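Local coordinates for cobalamin biosynthesis protein CobN (Mycobacterium tuberculosis, PDB 7C6O) that probably serves as the large catalytic subunit of cobaltochelatase, which inserts cobalt into the corrin ring during cobalamin biosynthesis, at residues L156-L161 against F165-P170; T670-P673 against S677-D680; H1066-A1069 against D1073-Q1076. All blocks are in the same frame, centred on the assembly; numbering follows the deposited sequence.

The three contacts follow one another along the chain, and none touches another. Each joins a helix to the loop beside it. In contact 1 the loop follows helix 146-161, at one end of an elongated molecule. In contact 2 the loop precedes helix 675-694. In contact 3 it leads from strand 1056-1061, in a mixed sheet, into helix 1072-1089. The centres of contacts 1 and 2 lie about 100 Å apart, on opposite sides of the chain's centre. Contact 3 is the innermost, about 17 Å from that centre and about 32 Å from contact 2, centre to centre. They are thus separate local elements of one large subunit, not parts of a shared site.

Contact 1: L156-L161 against F165-P170; sequences LCDTVL and FGFTPP
This is a surface contact in which a helix carboxylate, on Asp158, accepts from two amides of the following loop, Phe165 N and Gly166 N. It lies where the chain leaves helix 146-161 and doubles back beside it on the way to strand 176-178. The helix packs against strand 84-89 of the four-stranded parallel sheet through Leu156. Near its end it has a wider pi-type turn at 157-161.

Asp158 takes one amide on each oxygen. Phe165 N donates to Asp158 OD1 at 2.9 Å, on the syn side and 15° out of the carboxylate plane. Gly166 N donates to the syn lone pair of Asp158 OD2, at 2.6 Å. OD1 also has a hydrogen bond with Thr163 OG1 in the intervening loop. The CG of Asp158 stands anti to its carbonyl carbon (chi1 -71°), which turns the carboxylate to the returning chain.

The two phenylalanines lie on different sides of this grip. The Phe165 ring meets Asp158 OD1 at its edge, with CD2 3.4 Å from that oxygen. It also packs on Cys157, whose CB is 4.0 Å from Phe165 CD2. Cys157 SG makes an oblique sulfur-aromatic contact, 5.4 Å from the ring centroid. The Phe167 ring offers its own edge to Asp158, with CD2 3.8 Å from OD2. Phe155 meets Phe167 edge-to-face.

At the backbone angles of Gly166 a CB would jam against Phe165 O, hence the glycine. Two amides and a hydroxyl gather on one carboxylate, so its rotation is fixed and its negative charge is probably stabilised.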
ATOM      1  N   LEU A 156      48.742  13.184 -24.268  1.00 11.47           N
ATOM      2  CA  LEU A 156      48.757  14.599 -24.619  1.00 12.08           C
ATOM      3  C   LEU A 156      50.085  15.247 -24.257  1.00 14.49           C
ATOM      4  O   LEU A 156      50.625  16.042 -25.036  1.00 15.01           O
ATOM      5  CB  LEU A 156      47.603  15.320 -23.931  1.00 13.09           C
ATOM      6  CG  LEU A 156      46.227  14.935 -24.466  1.00 13.64           C
ATOM      7  CD1 LEU A 156      45.154  15.579 -23.618  1.00 14.52           C
ATOM      8  CD2 LEU A 156      46.107  15.352 -25.922  1.00 12.92           C
ATOM      9  N   CYS A 157      50.625  14.922 -23.082  1.00 15.12           N
ATOM     10  CA  CYS A 157      51.912  15.480 -22.679  1.00 16.05           C
ATOM     11  C   CYS A 157      53.014  15.083 -23.655  1.00 13.66           C
ATOM     12  O   CYS A 157      53.765  15.938 -24.141  1.00 16.46           O
ATOM     13  CB  CYS A 157      52.257  15.027 -21.260  1.00 17.41           C
ATOM     14  SG  CYS A 157      51.274  15.815 -19.974  1.00 19.34           S
ATOM     15  N   ASP A 158      53.123  13.787 -23.961  1.00 16.87           N
ATOM     16  CA  ASP A 158      54.182  13.329 -24.859  1.00 18.34           C
ATOM     17  C   ASP A 158      53.995  13.874 -26.268  1.00 17.53           C
ATOM     18  O   ASP A 158      54.975  14.199 -26.949  1.00 16.05           O
ATOM     19  CB  ASP A 158      54.233  11.802 -24.888  1.00 17.70           C
ATOM     20  CG  ASP A 158      54.765  11.207 -23.599  1.00 21.35           C
ATOM     21  OD1 ASP A 158      54.979  11.969 -22.630  1.00 19.15           O
ATOM     22  OD2 ASP A 158      54.970   9.974 -23.562  1.00 22.85           O
ATOM     23  N   THR A 159      52.747  13.977 -26.729  1.00 14.82           N
ATOM     24  CA  THR A 159      52.496  14.426 -28.093  1.00 16.30           C
ATOM     25  C   THR A 159      52.688  15.930 -28.231  1.00 18.07           C
ATOM     26  O   THR A 159      53.332  16.395 -29.177  1.00 18.08           O
ATOM     27  CB  THR A 159      51.078  14.034 -28.527  1.00 15.67           C
ATOM     28  OG1 THR A 159      50.947  12.609 -28.502  1.00 15.12           O
ATOM     29  CG2 THR A 159      50.786  14.545 -29.933  1.00 15.75           C
ATOM     30  N   VAL A 160      52.135  16.702 -27.298  1.00 15.33           N
ATOM     31  CA  VAL A 160      52.128  18.158 -27.410  1.00 14.12           C
ATOM     32  C   VAL A 160      53.398  18.769 -26.835  1.00 16.29           C
ATOM     33  O   VAL A 160      54.007  19.648 -27.451  1.00 16.87           O
ATOM     34  CB  VAL A 160      50.869  18.734 -26.725  1.00 15.61           C
ATOM     35  CG1 VAL A 160      50.886  20.255 -26.767  1.00 17.26           C
ATOM     36  CG2 VAL A 160      49.608  18.185 -27.391  1.00 13.88           C
ATOM     37  N   LEU A 161      53.816  18.332 -25.649  1.00 15.72           N
ATOM     38  CA  LEU A 161      54.966  18.919 -24.974  1.00 16.91           C
ATOM     39  C   LEU A 161      56.252  18.134 -25.184  1.00 18.02           C
ATOM     40  O   LEU A 161      57.312  18.578 -24.727  1.00 19.61           O
ATOM     41  CB  LEU A 161      54.688  19.040 -23.471  1.00 17.74           C
ATOM     42  CG  LEU A 161      53.395  19.778 -23.123  1.00 18.89           C
ATOM     43  CD1 LEU A 161      53.093  19.648 -21.643  1.00 18.28           C
ATOM     44  CD2 LEU A 161      53.484  21.239 -23.534  1.00 19.48           C
ATOM     45  N   PHE A 165      56.639  10.342 -20.885  1.00 26.53           N
ATOM     46  CA  PHE A 165      55.952   9.462 -19.947  1.00 25.40           C
ATOM     47  C   PHE A 165      55.685   8.091 -20.552  1.00 28.10           C
ATOM     48  O   PHE A 165      55.708   7.085 -19.834  1.00 29.95           O
ATOM     49  CB  PHE A 165      54.631  10.088 -19.493  1.00 23.10           C
ATOM     50  CG  PHE A 165      54.794  11.328 -18.666  1.00 24.21           C
ATOM     51  CD1 PHE A 165      55.000  11.242 -17.299  1.00 26.16           C
ATOM     52  CD2 PHE A 165      54.726  12.580 -19.252  1.00 23.65           C
ATOM     53  CE1 PHE A 165      55.147  12.384 -16.534  1.00 28.57           C
ATOM     54  CE2 PHE A 165      54.873  13.726 -18.494  1.00 24.47           C
ATOM     55  CZ  PHE A 165      55.083  13.628 -17.133  1.00 29.28           C
ATOM     56  N   GLY A 166      55.435   8.028 -21.857  1.00 24.83           N
ATOM     57  CA  GLY A 166      54.962   6.804 -22.470  1.00 20.50           C
ATOM     58  C   GLY A 166      53.473   6.642 -22.247  1.00 21.64           C
ATOM     59  O   GLY A 166      52.942   7.111 -21.235  1.00 22.51           O
ATOM     60  N   PHE A 167      52.782   5.988 -23.177  1.00 19.65           N
ATOM     61  CA  PHE A 167      51.338   5.861 -23.074  1.00 18.65           C
ATOM     62  C   PHE A 167      50.874   4.623 -23.827  1.00 19.48           C
ATOM     63  O   PHE A 167      51.530   4.149 -24.758  1.00 24.57           O
ATOM     64  CB  PHE A 167      50.623   7.111 -23.615  1.00 17.33           C
ATOM     65  CG  PHE A 167      51.005   7.469 -25.026  1.00 18.91           C
ATOM     66  CD1 PHE A 167      50.375   6.871 -26.106  1.00 19.97           C
ATOM     67  CD2 PHE A 167      51.996   8.408 -25.271  1.00 19.18           C
ATOM     68  CE1 PHE A 167      50.724   7.196 -27.402  1.00 22.32           C
ATOM     69  CE2 PHE A 167      52.350   8.739 -26.566  1.00 20.61           C
ATOM     70  CZ  PHE A 167      51.714   8.133 -27.633  1.00 23.66           C
ATOM     71  N   THR A 168      49.725   4.114 -23.410  1.00 22.81           N
ATOM     72  CA  THR A 168      48.919   3.033 -23.951  1.00 25.22           C
ATOM     73  C   THR A 168      47.828   3.598 -24.851  1.00 22.74           C
ATOM     74  O   THR A 168      47.233   4.632 -24.527  1.00 22.51           O
ATOM     75  CB  THR A 168      48.286   2.223 -22.814  1.00 28.86           C
ATOM     76  OG1 THR A 168      49.321   1.639 -22.014  1.00 31.27           O
ATOM     77  CG2 THR A 168      47.385   1.119 -23.351  1.00 31.76           C
ATOM     78  N   PRO A 169      47.564   2.971 -25.993  1.00 22.93           N
ATOM     79  CA  PRO A 169      46.458   3.416 -26.852  1.00 22.89           C
ATOM     80  C   PRO A 169      45.129   3.326 -26.123  1.00 22.85           C
ATOM     81  O   PRO A 169      45.029   2.657 -25.084  1.00 23.98           O
ATOM     82  CB  PRO A 169      46.513   2.434 -28.034  1.00 25.39           C
ATOM     83  CG  PRO A 169      47.921   1.944 -28.053  1.00 28.71           C
ATOM     84  CD  PRO A 169      48.358   1.899 -26.620  1.00 24.37           C
ATOM     85  N   PRO A 170      44.087   3.988 -26.630  1.00 19.58           N
ATOM     86  CA  PRO A 170      42.768   3.873 -25.996  1.00 17.71           C
ATOM     87  C   PRO A 170      42.296   2.427 -25.959  1.00 20.67           C
ATOM     88  O   PRO A 170      42.506   1.660 -26.902  1.00 22.88           O
ATOM     89  CB  PRO A 170      41.867   4.733 -26.893  1.00 15.63           C
ATOM     90  CG  PRO A 170      42.801   5.679 -27.582  1.00 16.91           C
ATOM     91  CD  PRO A 170      44.076   4.916 -27.775  1.00 19.42           C
TER

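Contact 2: T670-P673 against S677-D680; sequences TERP and SFDD
Residues Glu671 to Pro673 run extended toward helix 675-694, and segment 677-680 lies in the first turns of that helix. The backbones come closest at Pro673 and Phe678, with 5.3 Å between their CA atoms.

Phe678 is buried, and its ring takes both neighbours from the loop. Its CG lies anti to the backbone N (chi1 -163°), and this carries the ring toward the Arg672 guanidinium and Pro673 CD. One face of the Arg672 guanidinium is turned to Phe678 CE1. That atom sits over the centre of the guanidinium, with Phe678 CE1 3.8 Å from Arg672 CZ, and the two planes are 28° apart. The arginine chain is extended from CG to NE and crosses the phenylalanine at about a right angle. Arg672 also forms a salt bridge with Glu675 in the first turn of the helix, and a cation-pi contact with Trp655.

The arrangement is a loop-to-helix junction packed on a second helix, 647-660. Trp655 of that helix touches both Pro673 and Phe678.

Pro673 packs against the same helix start. Pro673 CD is 4.1 Å from Phe678 CD1, and Pro673 CB is 4.2 Å from Ser677 O.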
ATOM      1  N   THR A 670     -39.892  10.220   8.078  1.00 39.19           N
ATOM      2  CA  THR A 670     -40.327  10.697   9.385  1.00 42.60           C
ATOM      3  C   THR A 670     -41.837  10.631   9.560  1.00 41.56           C
ATOM      4  O   THR A 670     -42.319  10.688  10.697  1.00 42.52           O
ATOM      5  CB  THR A 670     -39.854  12.136   9.608  1.00 44.63           C
ATOM      6  OG1 THR A 670     -40.384  12.977   8.575  1.00 46.29           O
ATOM      7  CG2 THR A 670     -38.334  12.210   9.589  1.00 45.24           C
ATOM      8  N   GLU A 671     -42.587  10.516   8.469  1.00 39.55           N
ATOM      9  CA  GLU A 671     -44.041  10.481   8.526  1.00 37.89           C
ATOM     10  C   GLU A 671     -44.548   9.748   7.294  1.00 32.58           C
ATOM     11  O   GLU A 671     -43.801   9.500   6.344  1.00 30.08           O
ATOM     12  CB  GLU A 671     -44.632  11.893   8.596  1.00 43.71           C
ATOM     13  CG  GLU A 671     -44.440  12.691   7.314  1.00 47.77           C
ATOM     14  CD  GLU A 671     -45.035  14.083   7.388  1.00 52.93           C
ATOM     15  OE1 GLU A 671     -44.969  14.704   8.470  1.00 54.56           O
ATOM     16  OE2 GLU A 671     -45.572  14.554   6.362  1.00 54.16           O
ATOM     17  N   ARG A 672     -45.830   9.415   7.317  1.00 31.81           N
ATOM     18  CA  ARG A 672     -46.451   8.785   6.160  1.00 28.93           C
ATOM     19  C   ARG A 672     -46.640   9.814   5.052  1.00 34.09           C
ATOM     20  O   ARG A 672     -47.137  10.915   5.315  1.00 33.25           O
ATOM     21  CB  ARG A 672     -47.794   8.171   6.534  1.00 28.20           C
ATOM     22  CG  ARG A 672     -48.412   7.316   5.437  1.00 25.63           C
ATOM     23  CD  ARG A 672     -49.835   6.937   5.787  1.00 28.69           C
ATOM     24  NE  ARG A 672     -50.356   5.870   4.939  1.00 31.58           N
ATOM     25  CZ  ARG A 672     -50.935   6.062   3.758  1.00 35.29           C
ATOM     26  NH1 ARG A 672     -51.384   5.027   3.064  1.00 37.08           N
ATOM     27  NH2 ARG A 672     -51.064   7.289   3.268  1.00 36.36           N
ATOM     28  N   PRO A 673     -46.258   9.505   3.815  1.00 32.59           N
ATOM     29  CA  PRO A 673     -46.505  10.444   2.718  1.00 32.14           C
ATOM     30  C   PRO A 673     -47.997  10.642   2.502  1.00 32.45           C
ATOM     31  O   PRO A 673     -48.814   9.784   2.844  1.00 31.38           O
ATOM     32  CB  PRO A 673     -45.851   9.764   1.508  1.00 32.06           C
ATOM     33  CG  PRO A 673     -44.895   8.764   2.092  1.00 29.87           C
ATOM     34  CD  PRO A 673     -45.526   8.308   3.369  1.00 29.83           C
ATOM     35  N   SER A 677     -48.766  11.407  -2.911  1.00 23.93           N
ATOM     36  CA  SER A 677     -47.316  11.304  -2.994  1.00 26.28           C
ATOM     37  C   SER A 677     -46.811   9.918  -2.619  1.00 25.50           C
ATOM     38  O   SER A 677     -45.598   9.684  -2.653  1.00 23.22           O
ATOM     39  CB  SER A 677     -46.654  12.356  -2.095  1.00 30.81           C
ATOM     40  OG  SER A 677     -46.837  13.662  -2.612  1.00 39.62           O
ATOM     41  N   PHE A 678     -47.713   8.992  -2.279  1.00 24.76           N
ATOM     42  CA  PHE A 678     -47.300   7.689  -1.767  1.00 24.91           C
ATOM     43  C   PHE A 678     -46.630   6.845  -2.847  1.00 25.96           C
ATOM     44  O   PHE A 678     -45.611   6.194  -2.587  1.00 24.33           O
ATOM     45  CB  PHE A 678     -48.512   6.959  -1.187  1.00 25.00           C
ATOM     46  CG  PHE A 678     -48.160   5.816  -0.279  1.00 23.28           C
ATOM     47  CD1 PHE A 678     -48.091   6.002   1.093  1.00 26.67           C
ATOM     48  CD2 PHE A 678     -47.910   4.555  -0.794  1.00 22.50           C
ATOM     49  CE1 PHE A 678     -47.772   4.953   1.936  1.00 27.13           C
ATOM     50  CE2 PHE A 678     -47.593   3.499   0.041  1.00 22.25           C
ATOM     51  CZ  PHE A 678     -47.523   3.699   1.410  1.00 26.62           C
ATOM     52  N   ASP A 679     -47.188   6.840  -4.061  1.00 24.48           N
ATOM     53  CA  ASP A 679     -46.619   6.025  -5.130  1.00 25.70           C
ATOM     54  C   ASP A 679     -45.247   6.525  -5.559  1.00 25.39           C
ATOM     55  O   ASP A 679     -44.401   5.722  -5.969  1.00 27.06           O
ATOM     56  CB  ASP A 679     -47.570   5.990  -6.325  1.00 29.20           C
ATOM     57  CG  ASP A 679     -48.864   5.275  -6.011  1.00 34.16           C
ATOM     58  OD1 ASP A 679     -48.971   4.710  -4.901  1.00 36.27           O
ATOM     59  OD2 ASP A 679     -49.774   5.279  -6.865  1.00 37.31           O
ATOM     60  N   ASP A 680     -45.009   7.836  -5.485  1.00 24.62           N
ATOM     61  CA  ASP A 680     -43.672   8.354  -5.753  1.00 26.52           C
ATOM     62  C   ASP A 680     -42.687   7.879  -4.694  1.00 24.12           C
ATOM     63  O   ASP A 680     -41.525   7.586  -5.001  1.00 24.21           O
ATOM     64  CB  ASP A 680     -43.698   9.881  -5.814  1.00 33.78           C
ATOM     65  CG  ASP A 680     -42.361  10.470  -6.223  0.43 39.32           C
ATOM     66  OD1 ASP A 680     -41.581   9.769  -6.901  0.53 41.36           O
ATOM     67  OD2 ASP A 680     -42.086  11.633  -5.859  0.41 41.85           O
TER

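Contact 3: H1066-A1069 against D1073-Q1076; sequences HDIA and DYFQ
The ring of Tyr1074 takes Ile1068 on one face and His1066 at its edge. Ile1068 CG2 stands over that face in a CH-pi contact, 4.1 Å from the ring centroid and displaced toward the rim. The backbone also takes part, with Ile1068 CA 3.8 Å from Tyr1074 CD2. Trp886 meets the tyrosine edge-to-face from outside the two segments.

At the edge, His1066 NE2 and Tyr1074 OH form a hydrogen bond of 3.0 Å. Either group could be the donor, and the angle at the hydrogen is 147°. The hydroxyl lies near the plane of the imidazole. The two rings meet rim to rim, with planes at 50°, and neither lies over the other. The CG of His1066 sits between the backbone N and the carbonyl carbon (chi1 68°), which brings the imidazole to the hydroxyl end of the tyrosine.

The loop 1066-1069 follows strand 1056-1061 of the mixed sheet and leads into helix 1072-1089. Strand 1056-1061, helix 1072-1089 and strand 1094-1099 form a beta-alpha-beta unit, the two strands being parallel neighbours in the sheet. Within the loop, Asp1067 OD1 accepts from Ala1069 N at 3.0 Å, an Asx turn. The same oxygen forms a salt bridge with Arg1122 of helix 1111-1123. Ile1068 packs on that helix and on Tyr1153 of helix 1136-1157.

One water joins the two backbones. It donates to Ile1068 O at 2.7 Å and accepts from Phe1075 N at 3.0 Å.

Apolar packing holds the tyrosine ring by its face, the histidine fixes its hydroxyl end, and the water bridges a loop carbonyl, Ile1068 O, and an amide of the first helical turn, Phe1075 N.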
ATOM      1  N   HIS A1066     -15.372  -5.937   1.212  1.00 20.82           N
ATOM      2  CA  HIS A1066     -15.690  -5.650   2.603  1.00 23.02           C
ATOM      3  C   HIS A1066     -16.540  -4.389   2.648  1.00 19.17           C
ATOM      4  O   HIS A1066     -16.667  -3.669   1.654  1.00 19.34           O
ATOM      5  CB  HIS A1066     -14.423  -5.482   3.452  1.00 28.17           C
ATOM      6  CG  HIS A1066     -13.629  -4.260   3.112  1.00 27.96           C
ATOM      7  ND1 HIS A1066     -12.511  -4.297   2.307  1.00 28.09           N
ATOM      8  CD2 HIS A1066     -13.795  -2.962   3.464  1.00 28.04           C
ATOM      9  CE1 HIS A1066     -12.020  -3.077   2.182  1.00 28.88           C
ATOM     10  NE2 HIS A1066     -12.783  -2.248   2.871  1.00 28.51           N
ATOM     11  N   ASP A1067     -17.122  -4.113   3.814  1.00 17.38           N
ATOM     12  CA  ASP A1067     -17.983  -2.945   3.974  1.00 14.98           C
ATOM     13  C   ASP A1067     -17.551  -2.154   5.205  1.00 13.28           C
ATOM     14  O   ASP A1067     -16.584  -2.500   5.890  1.00 15.00           O
ATOM     15  CB  ASP A1067     -19.467  -3.346   4.046  1.00 15.25           C
ATOM     16  CG  ASP A1067     -19.759  -4.368   5.132  1.00 17.09           C
ATOM     17  OD1 ASP A1067     -19.419  -4.120   6.309  1.00 14.35           O
ATOM     18  OD2 ASP A1067     -20.362  -5.417   4.808  1.00 17.19           O
ATOM     19  N   ILE A1068     -18.285  -1.073   5.487  1.00 12.62           N
ATOM     20  CA  ILE A1068     -17.866  -0.142   6.532  1.00 13.88           C
ATOM     21  C   ILE A1068     -18.020  -0.712   7.932  1.00 16.73           C
ATOM     22  O   ILE A1068     -17.488  -0.130   8.887  1.00 18.70           O
ATOM     23  CB  ILE A1068     -18.635   1.192   6.434  1.00 12.49           C
ATOM     24  CG1 ILE A1068     -20.134   0.976   6.646  1.00 16.46           C
ATOM     25  CG2 ILE A1068     -18.370   1.854   5.093  1.00 14.92           C
ATOM     26  CD1 ILE A1068     -20.906   2.267   6.886  1.00 17.69           C
ATOM     27  N   ALA A1069     -18.731  -1.827   8.083  1.00 13.89           N
ATOM     28  CA  ALA A1069     -18.808  -2.545   9.346  1.00 14.98           C
ATOM     29  C   ALA A1069     -17.881  -3.755   9.377  1.00 16.96           C
ATOM     30  O   ALA A1069     -17.935  -4.541  10.328  1.00 16.38           O
ATOM     31  CB  ALA A1069     -20.251  -2.976   9.624  1.00 17.27           C
ATOM     32  N   ASP A1073     -11.140   0.714  10.154  1.00 15.82           N
ATOM     33  CA  ASP A1073     -10.590   1.963   9.635  1.00 15.85           C
ATOM     34  C   ASP A1073     -11.679   2.966   9.276  1.00 12.29           C
ATOM     35  O   ASP A1073     -11.451   4.178   9.364  1.00 12.90           O
ATOM     36  CB  ASP A1073      -9.701   1.674   8.429  1.00 19.29           C
ATOM     37  CG  ASP A1073      -8.402   1.001   8.820  1.00 28.54           C
ATOM     38  OD1 ASP A1073      -7.758   1.467   9.786  1.00 31.21           O
ATOM     39  OD2 ASP A1073      -8.033   0.001   8.173  1.00 32.25           O
ATOM     40  N   TYR A1074     -12.864   2.494   8.884  1.00 11.47           N
ATOM     41  CA  TYR A1074     -13.913   3.428   8.490  1.00 10.76           C
ATOM     42  C   TYR A1074     -14.400   4.241   9.683  1.00 11.51           C
ATOM     43  O   TYR A1074     -14.433   5.476   9.627  1.00 13.31           O
ATOM     44  CB  TYR A1074     -15.063   2.683   7.806  1.00  8.43           C
ATOM     45  CG  TYR A1074     -14.660   2.152   6.450  1.00 11.23           C
ATOM     46  CD1 TYR A1074     -14.685   2.970   5.326  1.00  9.80           C
ATOM     47  CD2 TYR A1074     -14.219   0.844   6.298  1.00 13.59           C
ATOM     48  CE1 TYR A1074     -14.296   2.494   4.088  1.00 14.78           C
ATOM     49  CE2 TYR A1074     -13.832   0.358   5.061  1.00 15.72           C
ATOM     50  CZ  TYR A1074     -13.870   1.188   3.962  1.00 17.19           C
ATOM     51  OH  TYR A1074     -13.485   0.708   2.732  1.00 20.18           O
ATOM     52  N   PHE A1075     -14.756   3.581  10.789  1.00 13.62           N
ATOM     53  CA  PHE A1075     -15.233   4.362  11.927  1.00 12.43           C
ATOM     54  C   PHE A1075     -14.112   5.200  12.531  1.00 11.68           C
ATOM     55  O   PHE A1075     -14.373   6.289  13.051  1.00 15.69           O
ATOM     56  CB  PHE A1075     -15.909   3.455  12.973  1.00 12.16           C
ATOM     57  CG  PHE A1075     -14.977   2.870  14.014  1.00 13.01           C
ATOM     58  CD1 PHE A1075     -14.597   3.606  15.132  1.00 13.92           C
ATOM     59  CD2 PHE A1075     -14.535   1.561  13.903  1.00 15.54           C
ATOM     60  CE1 PHE A1075     -13.756   3.061  16.094  1.00 14.14           C
ATOM     61  CE2 PHE A1075     -13.700   1.006  14.863  1.00 18.31           C
ATOM     62  CZ  PHE A1075     -13.307   1.759  15.960  1.00 13.94           C
ATOM     63  N   GLN A1076     -12.864   4.735  12.444  1.00 10.29           N
ATOM     64  CA  GLN A1076     -11.752   5.511  12.986  1.00 11.98           C
ATOM     65  C   GLN A1076     -11.585   6.832  12.246  1.00 13.60           C
ATOM     66  O   GLN A1076     -11.506   7.900  12.865  1.00 17.02           O
ATOM     67  CB  GLN A1076     -10.457   4.707  12.911  1.00 13.71           C
ATOM     68  CG  GLN A1076     -10.331   3.607  13.936  1.00 18.78           C
ATOM     69  CD  GLN A1076      -8.888   3.198  14.135  1.00 21.77           C
ATOM     70  OE1 GLN A1076      -8.140   3.860  14.852  1.00 20.73           O
ATOM     71  NE2 GLN A1076      -8.485   2.109  13.489  1.00 23.34           N
TER
HETATM   72  O   HOH W   1     -15.714   0.759  10.728  1.00 11.48           O